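Local coordinates for putative fimbrium tip subunit Fim1C (Bacteroides ovatus, PDB 4EPS), which is probably a component of the fimbrium tip, part of the filamentous surface appendages that mediate cell adhesion and biofilm formation, at residues A[180-188]-A[327-335]. Sequence-based numbering, arbitrary orientation.
Sequences AMPEETPYV and SHPNCVHGL
The imidazole of H333 overlaps the edge of the Y187 ring in a T-shaped stack. Y187 points its edge at the H333 face, centroids 5.2 Å apart and planes at 77°. V332 CG2 lies over a face of the same imidazole, offset toward the rim. At the ring edge, H333 NE2 donates to E183 OE1 (2.8 Å) almost in the imidazole plane, and the oxygen uses its anti lone pair. The carboxylate stands nearly upright to the ring, 86° between planes. M181, a selenomethionine, has CG and selenium at the imidazole edge; its chi3 bend (-68°) brings CE to 3.4 Å from backbone H333 O. H333 ND1 is hydrogen-bonded to the C-terminal carboxylate of F510. An alanine here would probably leave the E183 and F510 carboxylates without their imidazole partners and open a gap beside Y187. T185 CG2 packs on the N330 amide, 3.4 Å from N330 CG. Two waters bridge the backbones, one from P182 O to V332 O, the other from T185 N to N330 O. The contact joins the loop before strand 187-190 of the fimbrillin-like region to the turn before strand 334-338. With carboxylates at both nitrogens, H333 is likely to be doubly protonated.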
ATOM      1  N   ALA A 180      -0.738   6.730   4.128  1.00 23.98           N
ATOM      2  CA  ALA A 180      -2.101   7.253   3.984  1.00 24.29           C
ATOM      3  C   ALA A 180      -2.061   8.760   3.800  1.00 28.57           C
ATOM      4  O   ALA A 180      -1.292   9.468   4.474  1.00 26.54           O
ATOM      5  CB  ALA A 180      -2.945   6.883   5.209  1.00 24.92           C
HETATM    6  N   MSE A 181      -2.858   9.258   2.861  1.00 23.69           N
HETATM    7  CA  MSE A 181      -2.896  10.691   2.679  1.00 23.71           C
HETATM    8  C   MSE A 181      -3.764  11.306   3.822  1.00 27.95           C
HETATM    9  O   MSE A 181      -4.639  10.632   4.385  1.00 24.94           O
HETATM   10  CB  MSE A 181      -3.337  11.089   1.245  1.00 25.44           C
HETATM   11  CG  MSE A 181      -4.773  10.953   0.906  1.00 29.51           C
HETATM   12 SE   MSE A 181      -4.847  11.114  -1.120  0.75 34.46          SE
HETATM   13  CE  MSE A 181      -4.358  13.019  -1.395  1.00 29.40           C
ATOM     14  N   PRO A 182      -3.433  12.534   4.269  1.00 29.29           N
ATOM     15  CA  PRO A 182      -4.203  13.129   5.378  1.00 29.46           C
ATOM     16  C   PRO A 182      -5.661  13.304   4.987  1.00 31.37           C
ATOM     17  O   PRO A 182      -5.950  13.535   3.814  1.00 29.59           O
ATOM     18  CB  PRO A 182      -3.530  14.494   5.594  1.00 31.88           C
ATOM     19  CG  PRO A 182      -2.229  14.424   4.872  1.00 36.57           C
ATOM     20  CD  PRO A 182      -2.409  13.466   3.747  1.00 31.57           C
ATOM     21  N   GLU A 183      -6.580  13.154   5.937  1.00 28.81           N
ATOM     22  CA  GLU A 183      -7.995  13.393   5.658  1.00 28.55           C
ATOM     23  C   GLU A 183      -8.717  13.785   6.950  1.00 35.58           C
ATOM     24  O   GLU A 183      -8.176  13.571   8.029  1.00 34.50           O
ATOM     25  CB  GLU A 183      -8.670  12.206   4.957  1.00 29.56           C
ATOM     26  CG  GLU A 183      -8.870  10.984   5.822  1.00 34.44           C
ATOM     27  CD  GLU A 183      -9.344   9.750   5.091  1.00 38.10           C
ATOM     28  OE1 GLU A 183      -9.620   9.815   3.867  1.00 30.74           O
ATOM     29  OE2 GLU A 183      -9.393   8.690   5.749  1.00 30.46           O
ATOM     30  N   GLU A 184      -9.929  14.336   6.818  1.00 35.20           N
ATOM     31  CA  GLU A 184     -10.729  14.781   7.962  0.60 36.21           C
ATOM     32  C   GLU A 184     -11.605  13.664   8.514  1.00 39.48           C
ATOM     33  O   GLU A 184     -11.799  13.582   9.733  1.00 40.98           O
ATOM     34  CB  GLU A 184     -11.604  15.978   7.565  0.60 38.09           C
ATOM     35  CG  GLU A 184     -10.810  17.226   7.222  0.60 49.97           C
ATOM     36  CD  GLU A 184      -9.928  17.794   8.322  0.60 74.75           C
ATOM     37  OE1 GLU A 184     -10.418  17.956   9.463  0.60 63.52           O
ATOM     38  OE2 GLU A 184      -8.749  18.096   8.029  0.60 74.86           O
ATOM     39  N   THR A 185     -12.125  12.797   7.641  1.00 32.51           N
ATOM     40  CA  THR A 185     -13.013  11.708   8.040  1.00 31.61           C
ATOM     41  C   THR A 185     -12.853  10.554   7.048  1.00 33.84           C
ATOM     42  O   THR A 185     -12.366  10.805   5.941  1.00 32.08           O
ATOM     43  CB  THR A 185     -14.481  12.283   8.073  1.00 41.19           C
ATOM     44  OG1 THR A 185     -15.338  11.449   8.847  1.00 45.94           O
ATOM     45  CG2 THR A 185     -15.081  12.484   6.702  1.00 36.48           C
ATOM     46  N   PRO A 186     -13.286   9.309   7.367  1.00 30.09           N
ATOM     47  CA  PRO A 186     -13.125   8.225   6.388  1.00 28.49           C
ATOM     48  C   PRO A 186     -13.822   8.505   5.058  1.00 27.74           C
ATOM     49  O   PRO A 186     -14.896   9.121   5.000  1.00 26.04           O
ATOM     50  CB  PRO A 186     -13.756   7.013   7.094  1.00 30.60           C
ATOM     51  CG  PRO A 186     -13.546   7.296   8.553  1.00 35.36           C
ATOM     52  CD  PRO A 186     -13.817   8.785   8.649  1.00 31.23           C
ATOM     53  N   TYR A 187     -13.153   8.105   3.981  1.00 22.54           N
ATOM     54  CA  TYR A 187     -13.696   8.197   2.623  1.00 21.55           C
ATOM     55  C   TYR A 187     -14.424   6.902   2.385  1.00 24.40           C
ATOM     56  O   TYR A 187     -13.780   5.863   2.403  1.00 24.10           O
ATOM     57  CB  TYR A 187     -12.547   8.391   1.604  1.00 22.35           C
ATOM     58  CG  TYR A 187     -13.056   8.463   0.182  1.00 21.35           C
ATOM     59  CD1 TYR A 187     -13.300   7.302  -0.554  1.00 21.98           C
ATOM     60  CD2 TYR A 187     -13.313   9.693  -0.424  1.00 21.91           C
ATOM     61  CE1 TYR A 187     -13.767   7.363  -1.865  1.00 21.61           C
ATOM     62  CE2 TYR A 187     -13.799   9.768  -1.730  1.00 21.61           C
ATOM     63  CZ  TYR A 187     -14.024   8.601  -2.444  1.00 24.86           C
ATOM     64  OH  TYR A 187     -14.502   8.683  -3.721  1.00 23.17           O
ATOM     65  N   VAL A 188     -15.748   6.940   2.140  1.00 21.49           N
ATOM     66  CA  VAL A 188     -16.514   5.699   2.001  1.00 21.47           C
ATOM     67  C   VAL A 188     -17.365   5.697   0.749  1.00 23.46           C
ATOM     68  O   VAL A 188     -18.200   6.576   0.565  1.00 25.48           O
ATOM     69  CB  VAL A 188     -17.412   5.424   3.266  1.00 24.34           C
ATOM     70  CG1 VAL A 188     -18.124   4.072   3.150  1.00 24.07           C
ATOM     71  CG2 VAL A 188     -16.594   5.487   4.563  1.00 24.20           C
ATOM     72  N   SER A 327     -17.876  24.245   2.558  1.00 32.00           N
ATOM     73  CA  SER A 327     -18.981  23.396   2.114  1.00 30.45           C
ATOM     74  C   SER A 327     -18.667  21.904   2.001  1.00 33.36           C
ATOM     75  O   SER A 327     -19.600  21.110   2.108  1.00 32.34           O
ATOM     76  CB  SER A 327     -19.520  23.879   0.774  1.00 33.53           C
ATOM     77  OG  SER A 327     -19.869  25.251   0.851  1.00 41.52           O
ATOM     78  N   HIS A 328     -17.403  21.514   1.701  1.00 28.85           N
ATOM     79  CA  HIS A 328     -17.067  20.104   1.513  1.00 27.65           C
ATOM     80  C   HIS A 328     -15.716  19.850   2.150  1.00 31.60           C
ATOM     81  O   HIS A 328     -14.753  19.541   1.434  1.00 30.05           O
ATOM     82  CB  HIS A 328     -17.082  19.732   0.006  1.00 27.57           C
ATOM     83  CG  HIS A 328     -18.425  19.881  -0.631  1.00 30.41           C
ATOM     84  ND1 HIS A 328     -18.762  21.024  -1.345  1.00 32.60           N
ATOM     85  CD2 HIS A 328     -19.496  19.054  -0.598  1.00 31.32           C
ATOM     86  CE1 HIS A 328     -20.015  20.844  -1.745  1.00 31.57           C
ATOM     87  NE2 HIS A 328     -20.506  19.677  -1.317  1.00 31.62           N
ATOM     88  N   PRO A 329     -15.614  19.977   3.506  1.00 30.37           N
ATOM     89  CA  PRO A 329     -14.301  19.843   4.174  1.00 29.89           C
ATOM     90  C   PRO A 329     -13.643  18.479   4.037  1.00 31.36           C
ATOM     91  O   PRO A 329     -12.447  18.353   4.294  1.00 31.98           O
ATOM     92  CB  PRO A 329     -14.631  20.123   5.654  1.00 31.96           C
ATOM     93  CG  PRO A 329     -16.096  19.802   5.783  1.00 35.76           C
ATOM     94  CD  PRO A 329     -16.674  20.298   4.495  1.00 32.20           C
ATOM     95  N   ASN A 330     -14.413  17.470   3.637  1.00 26.78           N
ATOM     96  CA  ASN A 330     -13.862  16.131   3.507  0.60 26.45           C
ATOM     97  C   ASN A 330     -13.239  15.896   2.107  1.00 28.44           C
ATOM     98  O   ASN A 330     -12.530  14.912   1.920  1.00 28.57           O
ATOM     99  CB  ASN A 330     -14.952  15.090   3.830  0.60 30.16           C
ATOM    100  CG  ASN A 330     -15.716  15.377   5.125  0.60 57.15           C
ATOM    101  OD1 ASN A 330     -15.158  15.835   6.133  0.60 50.17           O
ATOM    102  ND2 ASN A 330     -17.010  15.082   5.144  0.60 50.78           N
ATOM    103  N   CYS A 331     -13.441  16.819   1.145  1.00 25.76           N
ATOM    104  CA  CYS A 331     -12.898  16.644  -0.222  1.00 24.20           C
ATOM    105  C   CYS A 331     -11.441  17.108  -0.333  1.00 26.16           C
ATOM    106  O   CYS A 331     -11.139  18.141  -0.909  1.00 26.08           O
ATOM    107  CB  CYS A 331     -13.815  17.333  -1.233  1.00 24.08           C
ATOM    108  SG  CYS A 331     -15.462  16.577  -1.347  1.00 28.07           S
ATOM    109  N   VAL A 332     -10.534  16.314   0.243  1.00 22.46           N
ATOM    110  CA  VAL A 332      -9.095  16.630   0.347  1.00 21.61           C
ATOM    111  C   VAL A 332      -8.238  15.597  -0.388  1.00 23.57           C
ATOM    112  O   VAL A 332      -7.034  15.550  -0.163  1.00 22.01           O
ATOM    113  CB  VAL A 332      -8.718  16.681   1.869  1.00 25.87           C
ATOM    114  CG1 VAL A 332      -9.493  17.801   2.588  1.00 26.43           C
ATOM    115  CG2 VAL A 332      -8.964  15.322   2.557  1.00 25.21           C
ATOM    116  N   HIS A 333      -8.848  14.759  -1.253  1.00 21.07           N
ATOM    117  CA  HIS A 333      -8.119  13.678  -1.930  1.00 20.43           C
ATOM    118  C   HIS A 333      -7.720  14.017  -3.364  1.00 22.71           C
ATOM    119  O   HIS A 333      -6.676  13.560  -3.833  1.00 20.42           O
ATOM    120  CB  HIS A 333      -8.961  12.390  -1.928  1.00 21.53           C
ATOM    121  CG  HIS A 333      -9.412  12.012  -0.552  1.00 25.17           C
ATOM    122  ND1 HIS A 333     -10.672  12.345  -0.090  1.00 27.11           N
ATOM    123  CD2 HIS A 333      -8.726  11.399   0.440  1.00 27.77           C
ATOM    124  CE1 HIS A 333     -10.727  11.899   1.157  1.00 26.81           C
ATOM    125  NE2 HIS A 333      -9.578  11.321   1.518  1.00 27.48           N
ATOM    126  N   GLY A 334      -8.547  14.781  -4.060  1.00 20.87           N
ATOM    127  CA  GLY A 334      -8.179  15.128  -5.423  1.00 21.58           C
ATOM    128  C   GLY A 334      -9.319  15.635  -6.263  1.00 23.07           C
ATOM    129  O   GLY A 334     -10.365  16.039  -5.741  1.00 21.43           O
ATOM    130  N   LEU A 335      -9.081  15.650  -7.580  1.00 18.39           N
ATOM    131  CA  LEU A 335     -10.052  16.136  -8.545  1.00 18.01           C
ATOM    132  C   LEU A 335     -10.312  15.042  -9.570  1.00 19.82           C
ATOM    133  O   LEU A 335      -9.397  14.283  -9.920  1.00 18.76           O
ATOM    134  CB  LEU A 335      -9.498  17.410  -9.271  1.00 17.80           C
ATOM    135  CG  LEU A 335      -9.150  18.615  -8.392  1.00 21.07           C
ATOM    136  CD1 LEU A 335      -8.521  19.734  -9.235  1.00 20.84           C
ATOM    137  CD2 LEU A 335     -10.397  19.178  -7.691  1.00 20.81           C
TER
HETATM  138  O   HOH W   1      -5.235  15.155   1.770  1.00 28.03           O
HETATM  139  O   HOH W   2     -11.931  13.638   4.524  1.00 31.81           O